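Local coordinates for aminoglycoside phosphotransferase (Alicyclobacillus acidocaldarius subsp. acidocaldarius, PDB 4PDY), which probably transfers phosphate groups to small molecules, as expected of a kinase-like enzyme of the aminoglycoside phosphotransferase family, at residues A[192-197]-A[334-339]; A[186-191]-A[326-331]; A[22-27]-A[98-103]; A[65-70]-A[104-109]. All coordinates share one frame; numbering follows the deposited sequence. Where two conformers were deposited one is given.

Interaction 1 (A[192-197]-A[334-339]); sequences LHRDAA and KRQAFL. With SCN (thiocyanate ion), chain C.
Helices 189-203 and 319-347 run side by side, their local axes 13.2 Å apart and inclined by 27°. At this spacing in the helical part of the kinase-like fold, polar side chains bridge the gap. Asp195 is the hub. Its OD2 forms a salt bridge with Arg335 NH1 at 2.8 Å, the nitrogen arriving from above the carboxylate plane. The Arg335 chain is extended from CG to NE, chi1 through chi3 all close to 180°, which carries its guanidinium across to the acid. In one of its two modelled conformers, Gln336 lies nearly coplanar with the carboxylate and gives NE2 to the syn lone pair of OD1 (3.2 Å, 170°). A water donates to Asp195 OD1 and Gln336 OE1, while Arg300 also pairs with OD1. Were Asp195 an alanine, Arg335 and Arg300 would probably lose their shared counter-charge and Gln336 NE2 its acceptor, the amide then being less firmly set. Leu339 CD1 sits 3.8 Å above the Arg335 guanidinium plane, over its centre, and Arg335 NE reaches a thiocyanate N at 3.2 Å in a weak bond.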
loop_
_atom_site.group_PDB
_atom_site.type_symbol
_atom_site.label_atom_id
_atom_site.label_comp_id
_atom_site.label_asym_id
_atom_site.label_seq_id
_atom_site.Cartn_x
_atom_site.Cartn_y
_atom_site.Cartn_z
ATOM N N LEU A 192 -6.998 5.170 -22.639
ATOM C CA LEU A 192 -7.571 4.763 -21.366
ATOM C C LEU A 192 -8.532 3.583 -21.561
ATOM O O LEU A 192 -8.513 2.623 -20.804
ATOM C CB LEU A 192 -8.299 5.947 -20.727
ATOM C CG LEU A 192 -7.444 7.120 -20.243
ATOM C CD1 LEU A 192 -8.394 8.212 -19.775
ATOM C CD2 LEU A 192 -6.538 6.694 -19.111
ATOM N N HIS A 193 -9.362 3.681 -22.594
ATOM C CA HIS A 193 -10.316 2.612 -22.932
ATOM C C HIS A 193 -9.575 1.303 -23.238
ATOM O O HIS A 193 -9.922 0.239 -22.706
ATOM C CB HIS A 193 -11.197 3.062 -24.105
ATOM C CG HIS A 193 -12.261 2.083 -24.508
ATOM N ND1 HIS A 193 -12.980 2.223 -25.671
ATOM C CD2 HIS A 193 -12.734 0.969 -23.905
ATOM C CE1 HIS A 193 -13.850 1.234 -25.772
ATOM N NE2 HIS A 193 -13.720 0.455 -24.715
ATOM N N ARG A 194 -8.533 1.392 -24.049
ATOM C CA ARG A 194 -7.749 0.210 -24.419
ATOM C C ARG A 194 -7.147 -0.451 -23.185
ATOM O O ARG A 194 -7.235 -1.659 -22.995
ATOM C CB ARG A 194 -6.635 0.564 -25.407
ATOM C CG ARG A 194 -6.005 -0.664 -26.039
ATOM C CD ARG A 194 -4.721 -0.418 -26.829
ATOM N NE ARG A 194 -4.618 0.917 -27.418
ATOM C CZ ARG A 194 -3.722 1.856 -27.090
ATOM N NH1 ARG A 194 -2.792 1.652 -26.172
ATOM N NH2 ARG A 194 -3.754 3.023 -27.716
ATOM N N ASP A 195 -6.538 0.359 -22.321
ATOM C CA ASP A 195 -5.915 -0.191 -21.133
ATOM C C ASP A 195 -6.924 -0.828 -20.170
ATOM O O ASP A 195 -6.676 -1.898 -19.617
ATOM C CB ASP A 195 -5.152 0.904 -20.378
ATOM C CG ASP A 195 -3.794 1.246 -20.980
ATOM O OD1 ASP A 195 -3.279 0.499 -21.832
ATOM O OD2 ASP A 195 -3.228 2.287 -20.550
ATOM N N ALA A 196 -8.055 -0.156 -19.936
ATOM C CA ALA A 196 -9.082 -0.715 -19.064
ATOM C C ALA A 196 -9.605 -2.046 -19.624
ATOM O O ALA A 196 -9.772 -3.003 -18.871
ATOM C CB ALA A 196 -10.234 0.258 -18.878
ATOM N N ALA A 197 -9.874 -2.090 -20.934
ATOM C CA ALA A 197 -10.356 -3.313 -21.569
ATOM C C ALA A 197 -9.344 -4.445 -21.461
ATOM O O ALA A 197 -9.717 -5.580 -21.169
ATOM C CB ALA A 197 -10.727 -3.038 -23.019
ATOM N N LYS A 334 6.151 5.886 -22.011
ATOM C CA LYS A 334 7.082 5.073 -21.220
ATOM C C LYS A 334 6.365 3.959 -20.456
ATOM O O LYS A 334 6.859 2.836 -20.366
ATOM C CB LYS A 334 7.895 5.940 -20.243
ATOM C CG LYS A 334 9.047 6.667 -20.891
ATOM C CD LYS A 334 10.161 5.723 -21.317
ATOM C CE LYS A 334 11.010 5.285 -20.142
ATOM N NZ LYS A 334 12.207 4.547 -20.615
ATOM N N ARG A 335 5.191 4.276 -19.923
ATOM C CA ARG A 335 4.362 3.281 -19.236
ATOM C C ARG A 335 3.933 2.162 -20.204
ATOM O O ARG A 335 4.036 0.972 -19.884
ATOM C CB ARG A 335 3.143 3.965 -18.606
ATOM C CG ARG A 335 2.130 3.011 -17.997
ATOM C CD ARG A 335 0.998 3.761 -17.313
ATOM N NE ARG A 335 -0.033 2.877 -16.795
ATOM C CZ ARG A 335 -0.991 2.310 -17.546
ATOM N NH1 ARG A 335 -1.062 2.561 -18.848
ATOM N NH2 ARG A 335 -1.881 1.509 -16.978
ATOM N N GLN A 336 3.457 2.557 -21.387
ATOM C CA GLN A 336 3.085 1.590 -22.430
ATOM C C GLN A 336 4.267 0.693 -22.781
ATOM O O GLN A 336 4.124 -0.521 -22.869
ATOM C CB GLN A 336 2.606 2.309 -23.696
ATOM C CG GLN A 336 1.243 2.967 -23.565
ATOM C CD GLN A 336 0.138 1.980 -23.260
ATOM O OE1 GLN A 336 -0.000 0.961 -23.941
ATOM N NE2 GLN A 336 -0.665 2.281 -22.266
ATOM N N ALA A 337 5.444 1.293 -22.960
ATOM C CA ALA A 337 6.652 0.536 -23.317
ATOM C C ALA A 337 7.037 -0.476 -22.240
ATOM O O ALA A 337 7.444 -1.598 -22.513
ATOM C CB ALA A 337 7.815 1.482 -23.573
ATOM N N PHE A 338 6.932 -0.056 -20.995
ATOM C CA PHE A 338 7.246 -0.942 -19.896
ATOM C C PHE A 338 6.290 -2.121 -19.835
ATOM O O PHE A 338 6.711 -3.268 -19.684
ATOM C CB PHE A 338 7.258 -0.254 -18.530
ATOM C CG PHE A 338 7.376 -1.246 -17.426
ATOM C CD1 PHE A 338 8.598 -1.843 -17.139
ATOM C CD2 PHE A 338 6.246 -1.714 -16.782
ATOM C CE1 PHE A 338 8.669 -2.860 -16.196
ATOM C CE2 PHE A 338 6.323 -2.708 -15.825
ATOM C CZ PHE A 338 7.541 -3.272 -15.524
ATOM N N LEU A 339 4.996 -1.823 -19.932
ATOM C CA LEU A 339 3.999 -2.881 -19.856
ATOM C C LEU A 339 4.123 -3.836 -21.029
ATOM O O LEU A 339 3.903 -5.018 -20.859
ATOM C CB LEU A 339 2.588 -2.324 -19.730
ATOM C CG LEU A 339 2.331 -1.518 -18.446
ATOM C CD1 LEU A 339 1.006 -0.784 -18.564
ATOM C CD2 LEU A 339 2.356 -2.417 -17.220
HETATM S S SCN C . -2.204 4.101 -13.500
HETATM C C SCN C . -0.958 3.412 -13.551
HETATM N N SCN C . -0.003 2.884 -13.589
HETATM O O HOH W 1 -2.776 -0.076 -24.309
#

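Interaction 2 (A[186-191]-A[326-331]); sequences LSMRDE and QQYAVQ
The selenium of Met188, a selenomethionine, lies 4.2 Å from CD2 of Tyr328 in an oblique Met-aromatic contact, 5.3 Å from the ring centroid. Its methyl carbon CE goes further and touches CB of Ala329, also at 4.2 Å, so one side chain meets two consecutive residues of helix 319-347. Glu191 approaches the same ring from a different direction, OE1 standing 4.1 Å from CE2, and a water joins the polar ends: it accepts from Tyr328 OH at 2.6 Å and donates to Glu191 OE1 at 2.9 Å. The water lies in the tyrosine ring plane. Behind these contacts, Met188 holds the N-cap position of helix 189-203, at the break that follows helix 180-187. In the helical part of the kinase-like fold, the contact ties this junction to helix 319-347. Met188 CG sits between the backbone N and carbonyl carbon (chi1 65°), and the bend at chi3 sets CE toward Ala329. Across the same break Arg189 NE bonds to Leu186 O at 2.8 Å and nearly straight, 175°. Farther out, Pro302, Leu304 and Pro305 pack on Tyr328. The chemistry is mixed: dispersion between selenium and ring and between CE and Ala329 CB, phenol and carboxylate linked through water.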
loop_
_atom_site.group_PDB
_atom_site.type_symbol
_atom_site.label_atom_id
_atom_site.label_comp_id
_atom_site.label_asym_id
_atom_site.label_seq_id
_atom_site.Cartn_x
_atom_site.Cartn_y
_atom_site.Cartn_z
ATOM N N LEU A 186 -10.106 14.083 -22.210
ATOM C CA LEU A 186 -10.742 13.673 -23.479
ATOM C C LEU A 186 -9.722 13.236 -24.527
ATOM O O LEU A 186 -9.984 12.292 -25.298
ATOM C CB LEU A 186 -11.654 14.780 -24.014
ATOM C CG LEU A 186 -12.921 14.988 -23.175
ATOM C CD1 LEU A 186 -13.522 16.352 -23.439
ATOM C CD2 LEU A 186 -13.939 13.880 -23.430
ATOM N N SER A 187 -8.563 13.885 -24.528
ATOM C CA SER A 187 -7.519 13.569 -25.493
ATOM C C SER A 187 -6.949 12.167 -25.332
ATOM O O SER A 187 -6.342 11.653 -26.267
ATOM C CB SER A 187 -6.362 14.571 -25.428
ATOM O OG SER A 187 -5.513 14.344 -24.302
HETATM N N MSE A 188 -7.107 11.559 -24.159
HETATM C CA MSE A 188 -6.547 10.222 -23.923
HETATM C C MSE A 188 -7.598 9.132 -23.809
HETATM O O MSE A 188 -7.270 8.022 -23.391
HETATM C CB MSE A 188 -5.577 10.231 -22.740
HETATM C CG MSE A 188 -6.303 10.557 -21.464
HETATM SE SE MSE A 188 -5.095 10.446 -19.904
HETATM C CE MSE A 188 -4.536 12.217 -20.230
ATOM N N ARG A 189 -8.839 9.400 -24.222
ATOM C CA ARG A 189 -9.908 8.416 -24.054
ATOM C C ARG A 189 -9.598 7.076 -24.702
ATOM O O ARG A 189 -9.885 6.037 -24.132
ATOM C CB ARG A 189 -11.208 8.919 -24.667
ATOM C CG ARG A 189 -11.938 9.938 -23.824
ATOM C CD ARG A 189 -13.124 10.488 -24.611
ATOM N NE ARG A 189 -12.683 11.523 -25.547
ATOM C CZ ARG A 189 -13.464 12.131 -26.435
ATOM N NH1 ARG A 189 -14.753 11.794 -26.564
ATOM N NH2 ARG A 189 -12.935 13.077 -27.212
ATOM N N ASP A 190 -9.036 7.093 -25.903
ATOM C CA ASP A 190 -8.846 5.841 -26.618
ATOM C C ASP A 190 -7.786 4.983 -25.922
ATOM O O ASP A 190 -7.992 3.765 -25.772
ATOM C CB ASP A 190 -8.551 6.079 -28.101
ATOM C CG ASP A 190 -9.783 6.590 -28.874
ATOM O OD1 ASP A 190 -10.810 5.857 -28.974
ATOM O OD2 ASP A 190 -9.724 7.725 -29.389
ATOM N N GLU A 191 -6.709 5.601 -25.407
ATOM C CA GLU A 191 -5.709 4.827 -24.663
ATOM C C GLU A 191 -6.263 4.321 -23.335
ATOM O O GLU A 191 -5.970 3.209 -22.907
ATOM C CB GLU A 191 -4.421 5.619 -24.404
ATOM C CG GLU A 191 -3.425 4.888 -23.484
ATOM C CD GLU A 191 -2.167 5.689 -23.145
ATOM O OE1 GLU A 191 -2.031 6.166 -21.960
ATOM O OE2 GLU A 191 -1.325 5.835 -24.069
ATOM N N GLN A 326 -1.408 15.663 -16.043
ATOM C CA GLN A 326 -0.345 16.098 -16.944
ATOM C C GLN A 326 0.870 15.173 -16.838
ATOM O O GLN A 326 1.446 14.762 -17.858
ATOM C CB GLN A 326 0.094 17.539 -16.670
ATOM C CG GLN A 326 -0.907 18.580 -17.141
ATOM C CD GLN A 326 -0.634 19.977 -16.624
ATOM O OE1 GLN A 326 -0.004 20.160 -15.580
ATOM N NE2 GLN A 326 -1.079 20.960 -17.358
ATOM N N GLN A 327 1.259 14.838 -15.611
ATOM C CA GLN A 327 2.375 13.928 -15.423
ATOM C C GLN A 327 2.076 12.543 -15.986
ATOM O O GLN A 327 2.961 11.916 -16.560
ATOM C CB GLN A 327 2.778 13.809 -13.950
ATOM C CG GLN A 327 3.831 12.724 -13.706
ATOM C CD GLN A 327 4.636 12.908 -12.439
ATOM O OE1 GLN A 327 5.058 14.022 -12.109
ATOM N NE2 GLN A 327 4.889 11.802 -11.731
ATOM N N TYR A 328 0.838 12.070 -15.833
ATOM C CA TYR A 328 0.478 10.775 -16.406
ATOM C C TYR A 328 0.627 10.823 -17.933
ATOM O O TYR A 328 1.158 9.903 -18.548
ATOM C CB TYR A 328 -0.955 10.415 -16.037
ATOM C CG TYR A 328 -1.356 9.011 -16.481
ATOM C CD1 TYR A 328 -1.110 7.915 -15.667
ATOM C CD2 TYR A 328 -1.941 8.791 -17.709
ATOM C CE1 TYR A 328 -1.451 6.638 -16.062
ATOM C CE2 TYR A 328 -2.303 7.519 -18.095
ATOM C CZ TYR A 328 -2.051 6.452 -17.266
ATOM O OH TYR A 328 -2.400 5.170 -17.631
ATOM N N ALA A 329 0.170 11.904 -18.546
ATOM C CA ALA A 329 0.267 12.062 -19.990
ATOM C C ALA A 329 1.727 12.075 -20.453
ATOM O O ALA A 329 2.084 11.448 -21.445
ATOM C CB ALA A 329 -0.440 13.324 -20.433
ATOM N N VAL A 330 2.567 12.805 -19.721
ATOM C CA VAL A 330 4.008 12.864 -20.023
ATOM C C VAL A 330 4.639 11.474 -20.034
ATOM O O VAL A 330 5.445 11.150 -20.911
ATOM C CB VAL A 330 4.760 13.781 -19.030
ATOM C CG1 VAL A 330 6.264 13.582 -19.113
ATOM C CG2 VAL A 330 4.396 15.231 -19.304
ATOM N N GLN A 331 4.253 10.660 -19.068
ATOM C CA GLN A 331 4.814 9.317 -18.904
ATOM C C GLN A 331 4.100 8.207 -19.661
ATOM O O GLN A 331 4.526 7.047 -19.600
ATOM C CB GLN A 331 4.823 8.969 -17.424
ATOM C CG GLN A 331 5.643 9.963 -16.634
ATOM C CD GLN A 331 5.936 9.511 -15.236
ATOM O OE1 GLN A 331 5.275 8.625 -14.664
ATOM N NE2 GLN A 331 6.953 10.112 -14.667
HETATM O O HOH W 2 -3.631 4.892 -19.877
#

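Interaction 3 (A[22-27]-A[98-103]); sequences LIPQAV and VRHGDF
Val27 packs against Val98 and His100, joining the short helix 25-28 near the N-terminus to the hairpin of strands 98-100 and 103-109. This hairpin belongs to a six-stranded antiparallel sheet consistent with the N-terminal lobe of a kinase-like enzyme. From CB the Val27 side chain forks. CG1 lies trans to the backbone nitrogen (chi1 171°) and runs past Val98, 4.0 Å from Val98 CB and slightly farther from Val98 CG1. CG2, the other branch, meets the base of the histidine, 3.9 Å from His100 CB, and reaches the ring at His100 CD2 at 4.0 Å, from an oblique direction. The same CD2 receives Pro24 CG at 4.2 Å, but here the proline carbon comes at the edge of the imidazole, near its plane. Pro24 stands at the N-cap position of the helix, and its carbonyl O accepts the Val27 N at 3.0 Å, which helps to keep Pro24 and Val27 on the same first turn. On the opposing segment a type I' turn from His100 to Phe103 closes the hairpin, and Tyr105 of the following strand also packs on Pro24 and Val27. Cutting Val27 back to an alanine removes both branches and is likely to open a gap beside Val98 and leave the His100 ring less firmly held. The contact is apolar, even where it involves imidazole carbons, so it depends on close fit round the buried Val27.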
loop_
_atom_site.group_PDB
_atom_site.type_symbol
_atom_site.label_atom_id
_atom_site.label_comp_id
_atom_site.label_asym_id
_atom_site.label_seq_id
_atom_site.Cartn_x
_atom_site.Cartn_y
_atom_site.Cartn_z
ATOM N N LEU A 22 -2.341 15.748 21.491
ATOM C CA LEU A 22 -1.446 14.898 22.270
ATOM C C LEU A 22 -2.245 13.736 22.842
ATOM O O LEU A 22 -3.426 13.878 23.192
ATOM C CB LEU A 22 -0.762 15.671 23.405
ATOM C CG LEU A 22 0.520 16.434 23.053
ATOM C CD1 LEU A 22 0.826 17.414 24.168
ATOM C CD2 LEU A 22 1.704 15.500 22.817
ATOM N N ILE A 23 -1.608 12.582 22.916
ATOM C CA ILE A 23 -2.202 11.440 23.588
ATOM C C ILE A 23 -2.422 11.807 25.062
ATOM O O ILE A 23 -1.542 12.415 25.677
ATOM C CB ILE A 23 -1.319 10.182 23.416
ATOM C CG1 ILE A 23 -1.261 9.811 21.928
ATOM C CG2 ILE A 23 -1.791 9.035 24.311
ATOM C CD1 ILE A 23 -0.351 8.666 21.587
ATOM N N PRO A 24 -3.570 11.427 25.645
ATOM C CA PRO A 24 -3.758 11.748 27.060
ATOM C C PRO A 24 -2.673 11.113 27.941
ATOM O O PRO A 24 -2.281 9.980 27.718
ATOM C CB PRO A 24 -5.155 11.181 27.372
ATOM C CG PRO A 24 -5.837 11.174 26.056
ATOM C CD PRO A 24 -4.788 10.840 25.056
ATOM N N GLN A 25 -2.193 11.850 28.938
ATOM C CA GLN A 25 -1.187 11.327 29.861
ATOM C C GLN A 25 -1.611 10.032 30.511
ATOM O O GLN A 25 -0.774 9.164 30.770
ATOM C CB GLN A 25 -0.876 12.347 30.951
ATOM C CG GLN A 25 0.161 11.905 31.983
ATOM C CD GLN A 25 1.523 11.591 31.384
ATOM O OE1 GLN A 25 2.092 12.396 30.640
ATOM N NE2 GLN A 25 2.061 10.415 31.720
ATOM N N ALA A 26 -2.906 9.865 30.788
ATOM C CA ALA A 26 -3.356 8.640 31.452
ATOM C C ALA A 26 -3.028 7.399 30.606
ATOM O O ALA A 26 -2.794 6.327 31.147
ATOM C CB ALA A 26 -4.838 8.697 31.773
ATOM N N VAL A 27 -3.022 7.559 29.288
ATOM C CA VAL A 27 -2.686 6.426 28.409
ATOM C C VAL A 27 -1.193 6.096 28.564
ATOM O O VAL A 27 -0.802 4.938 28.723
ATOM C CB VAL A 27 -3.016 6.740 26.951
ATOM C CG1 VAL A 27 -2.468 5.663 26.040
ATOM C CG2 VAL A 27 -4.519 6.859 26.744
ATOM N N VAL A 98 -4.110 0.149 24.753
ATOM C CA VAL A 98 -4.931 0.845 25.733
ATOM C C VAL A 98 -6.157 1.359 24.974
ATOM O O VAL A 98 -6.014 2.000 23.946
ATOM C CB VAL A 98 -4.198 2.042 26.397
ATOM C CG1 VAL A 98 -5.104 2.795 27.351
ATOM C CG2 VAL A 98 -2.972 1.564 27.132
ATOM N N ARG A 99 -7.328 1.122 25.535
ATOM C CA ARG A 99 -8.566 1.633 24.966
ATOM C C ARG A 99 -8.996 2.804 25.850
ATOM O O ARG A 99 -9.192 2.624 27.050
ATOM C CB ARG A 99 -9.629 0.535 24.964
ATOM C CG ARG A 99 -10.955 0.919 24.376
ATOM C CD ARG A 99 -10.869 0.976 22.865
ATOM N NE ARG A 99 -12.151 1.355 22.346
ATOM C CZ ARG A 99 -12.384 1.732 21.108
ATOM N NH1 ARG A 99 -11.403 1.755 20.214
ATOM N NH2 ARG A 99 -13.623 2.054 20.763
ATOM N N HIS A 100 -9.154 3.978 25.261
ATOM C CA HIS A 100 -9.542 5.167 26.038
ATOM C C HIS A 100 -10.173 6.206 25.114
ATOM O O HIS A 100 -9.647 6.490 24.031
ATOM C CB HIS A 100 -8.311 5.755 26.729
ATOM C CG HIS A 100 -8.608 6.877 27.672
ATOM N ND1 HIS A 100 -9.337 6.706 28.826
ATOM C CD2 HIS A 100 -8.213 8.173 27.661
ATOM C CE1 HIS A 100 -9.401 7.855 29.474
ATOM N NE2 HIS A 100 -8.732 8.762 28.785
ATOM N N GLY A 101 -11.295 6.763 25.546
ATOM C CA GLY A 101 -11.922 7.848 24.815
ATOM C C GLY A 101 -12.263 7.492 23.369
ATOM O O GLY A 101 -12.143 8.331 22.487
ATOM N N ASP A 102 -12.690 6.237 23.138
ATOM C CA ASP A 102 -13.063 5.719 21.820
ATOM C C ASP A 102 -11.917 5.507 20.856
ATOM O O ASP A 102 -12.150 5.271 19.691
ATOM C CB ASP A 102 -14.139 6.588 21.148
ATOM C CG ASP A 102 -14.917 5.817 20.080
ATOM O OD1 ASP A 102 -15.320 4.684 20.418
ATOM O OD2 ASP A 102 -15.055 6.328 18.932
ATOM N N PHE A 103 -10.687 5.550 21.354
ATOM C CA PHE A 103 -9.514 5.216 20.542
ATOM C C PHE A 103 -8.783 3.999 21.101
ATOM O O PHE A 103 -8.818 3.744 22.299
ATOM C CB PHE A 103 -8.516 6.381 20.512
ATOM C CG PHE A 103 -9.003 7.598 19.771
ATOM C CD1 PHE A 103 -9.231 7.555 18.398
ATOM C CD2 PHE A 103 -9.237 8.784 20.440
ATOM C CE1 PHE A 103 -9.653 8.682 17.723
ATOM C CE2 PHE A 103 -9.639 9.916 19.771
ATOM C CZ PHE A 103 -9.860 9.873 18.411
#

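Interaction 4 (A[65-70]-A[104-109]); sequences AHCRIM and TYYVTE
Met70, a selenomethionine, lays its CE methyl over one face of the Tyr106 ring, 4.3 Å from the centroid and 15° off the normal, a CH-pi contact. Its chain is extended as far as the selenium and then bends at chi3 (66°), which turns the methyl onto the ring. Tyr106 has CG between its backbone N and carbonyl carbon, which holds the ring up toward the helix, crossing Met70 at about a right angle. Cys67, one turn earlier on helix 64-79, makes a less direct sulfur-aromatic approach: SG is 5.0 Å from the centroid and oblique, with CD2 its nearest ring atom at 4.2 Å. The looser end lies at Thr104, whose CG2 meets Cys67 CB at 4.3 Å, while its hydroxyl is hydrogen-bonded to Ile62 O and Arg99 NH1. All four residues are buried, so even this margin does not open to solvent; the Tyr106 hydroxyl bonds to Glu245 beyond the pair. A helix laid along an antiparallel sheet, its local axis 10.2 Å from the strand, is consistent with the N-terminal lobe of kinase-like phosphotransferases.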
loop_
_atom_site.group_PDB
_atom_site.type_symbol
_atom_site.label_atom_id
_atom_site.label_comp_id
_atom_site.label_asym_id
_atom_site.label_seq_id
_atom_site.Cartn_x
_atom_site.Cartn_y
_atom_site.Cartn_z
ATOM N N ALA A 65 -10.336 -6.149 19.310
ATOM C CA ALA A 65 -10.224 -7.520 18.792
ATOM C C ALA A 65 -9.298 -7.586 17.563
ATOM O O ALA A 65 -8.548 -8.544 17.388
ATOM C CB ALA A 65 -11.587 -8.072 18.441
ATOM N N HIS A 66 -9.370 -6.554 16.733
ATOM C CA HIS A 66 -8.535 -6.440 15.551
ATOM C C HIS A 66 -7.079 -6.236 15.965
ATOM O O HIS A 66 -6.166 -6.867 15.456
ATOM C CB HIS A 66 -9.079 -5.325 14.661
ATOM C CG HIS A 66 -8.330 -5.108 13.392
ATOM N ND1 HIS A 66 -8.681 -4.119 12.501
ATOM C CD2 HIS A 66 -7.221 -5.698 12.877
ATOM C CE1 HIS A 66 -7.826 -4.103 11.497
ATOM N NE2 HIS A 66 -6.923 -5.045 11.705
ATOM N N CYS A 67 -6.872 -5.373 16.953
ATOM C CA CYS A 67 -5.503 -5.175 17.448
ATOM C C CYS A 67 -4.896 -6.498 17.948
ATOM O O CYS A 67 -3.736 -6.799 17.678
ATOM C CB CYS A 67 -5.465 -4.097 18.540
ATOM S SG CYS A 67 -3.820 -3.546 18.998
ATOM N N ARG A 68 -5.692 -7.286 18.659
ATOM C CA ARG A 68 -5.229 -8.575 19.143
ATOM C C ARG A 68 -4.823 -9.549 18.037
ATOM O O ARG A 68 -3.741 -10.143 18.118
ATOM C CB ARG A 68 -6.235 -9.209 20.098
ATOM C CG ARG A 68 -6.330 -8.425 21.396
ATOM C CD ARG A 68 -7.219 -9.127 22.389
ATOM N NE ARG A 68 -7.331 -8.351 23.617
ATOM C CZ ARG A 68 -6.479 -8.398 24.637
ATOM N NH1 ARG A 68 -5.406 -9.186 24.620
ATOM N NH2 ARG A 68 -6.704 -7.621 25.688
ATOM N N ILE A 69 -5.674 -9.730 17.012
ATOM C CA ILE A 69 -5.279 -10.625 15.924
ATOM C C ILE A 69 -4.061 -10.092 15.159
ATOM O O ILE A 69 -3.229 -10.874 14.682
ATOM C CB ILE A 69 -6.448 -11.001 15.000
ATOM C CG1 ILE A 69 -6.028 -12.201 14.134
ATOM C CG2 ILE A 69 -6.870 -9.836 14.140
ATOM C CD1 ILE A 69 -7.108 -12.734 13.223
HETATM N N MSE A 70 -3.968 -8.772 15.038
HETATM C CA MSE A 70 -2.836 -8.163 14.367
HETATM C C MSE A 70 -1.534 -8.528 15.084
HETATM O O MSE A 70 -0.550 -8.944 14.462
HETATM C CB MSE A 70 -3.072 -6.649 14.292
HETATM C CG MSE A 70 -2.022 -5.925 13.480
HETATM SE SE MSE A 70 -2.383 -3.993 13.494
HETATM C CE MSE A 70 -2.078 -3.680 15.395
ATOM N N THR A 104 -8.118 3.273 20.208
ATOM C CA THR A 104 -7.252 2.173 20.571
ATOM C C THR A 104 -5.822 2.662 20.366
ATOM O O THR A 104 -5.435 3.011 19.270
ATOM C CB THR A 104 -7.520 0.936 19.673
ATOM O OG1 THR A 104 -8.888 0.535 19.829
ATOM C CG2 THR A 104 -6.584 -0.226 19.997
ATOM N N TYR A 105 -5.052 2.711 21.444
ATOM C CA TYR A 105 -3.656 3.119 21.395
ATOM C C TYR A 105 -2.760 1.903 21.466
ATOM O O TYR A 105 -2.982 1.019 22.287
ATOM C CB TYR A 105 -3.357 4.034 22.584
ATOM C CG TYR A 105 -4.125 5.335 22.569
ATOM C CD1 TYR A 105 -3.649 6.434 21.858
ATOM C CD2 TYR A 105 -5.335 5.457 23.231
ATOM C CE1 TYR A 105 -4.337 7.627 21.843
ATOM C CE2 TYR A 105 -6.049 6.643 23.196
ATOM C CZ TYR A 105 -5.565 7.715 22.484
ATOM O OH TYR A 105 -6.232 8.918 22.489
ATOM N N TYR A 106 -1.719 1.899 20.645
ATOM C CA TYR A 106 -0.685 0.877 20.779
ATOM C C TYR A 106 0.672 1.470 20.507
ATOM O O TYR A 106 0.778 2.472 19.816
ATOM C CB TYR A 106 -0.987 -0.359 19.889
ATOM C CG TYR A 106 -0.991 -0.100 18.409
ATOM C CD1 TYR A 106 0.171 -0.183 17.671
ATOM C CD2 TYR A 106 -2.177 0.161 17.728
ATOM C CE1 TYR A 106 0.203 0.073 16.318
ATOM C CE2 TYR A 106 -2.155 0.410 16.362
ATOM C CZ TYR A 106 -0.967 0.345 15.651
ATOM O OH TYR A 106 -0.918 0.575 14.290
ATOM N N VAL A 107 1.683 0.836 21.091
ATOM C CA VAL A 107 3.028 1.382 21.156
ATOM C C VAL A 107 3.990 0.336 20.611
ATOM O O VAL A 107 3.874 -0.854 20.916
ATOM C CB VAL A 107 3.379 1.722 22.626
ATOM C CG1 VAL A 107 4.801 2.215 22.741
ATOM C CG2 VAL A 107 2.420 2.756 23.216
ATOM N N THR A 108 4.973 0.809 19.844
ATOM C CA THR A 108 6.071 -0.037 19.390
ATOM C C THR A 108 7.413 0.591 19.737
ATOM O O THR A 108 7.545 1.803 20.017
ATOM C CB THR A 108 6.060 -0.299 17.873
ATOM O OG1 THR A 108 6.289 0.905 17.153
ATOM C CG2 THR A 108 4.740 -0.888 17.407
ATOM N N GLU A 109 8.427 -0.263 19.769
ATOM C CA GLU A 109 9.802 0.216 19.851
ATOM C C GLU A 109 10.007 1.087 18.624
ATOM O O GLU A 109 9.387 0.850 17.579
ATOM C CB GLU A 109 10.808 -0.955 19.845
ATOM C CG GLU A 109 10.653 -1.990 20.961
ATOM C CD GLU A 109 11.060 -1.527 22.370
ATOM O OE1 GLU A 109 11.801 -0.534 22.528
ATOM O OE2 GLU A 109 10.641 -2.189 23.351
#

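The four contacts form two pairs on opposite sides of the chain's centre. Interactions 3 and 4 lie at the six-stranded antiparallel sheet, centres about 13 Å apart; strands 98-100 and 103-109 are neighbours in it, and helices 25-28 and 64-79 both pack on this sheet. Interactions 1 and 2 lie about 10 Å apart and share helices 189-203 and 319-347, interaction 2 at the junction of helices 180-187 and 189-203, interaction 1 further along; Tyr328 and Arg335 touch between them. The pairs are separated by 40 to 48 Å between centres. Along the chain the segments alternate within each pair, and interactions 3 and 4 close before 2 and 1 open, consistent with the two-lobed organisation of kinase-like enzymes.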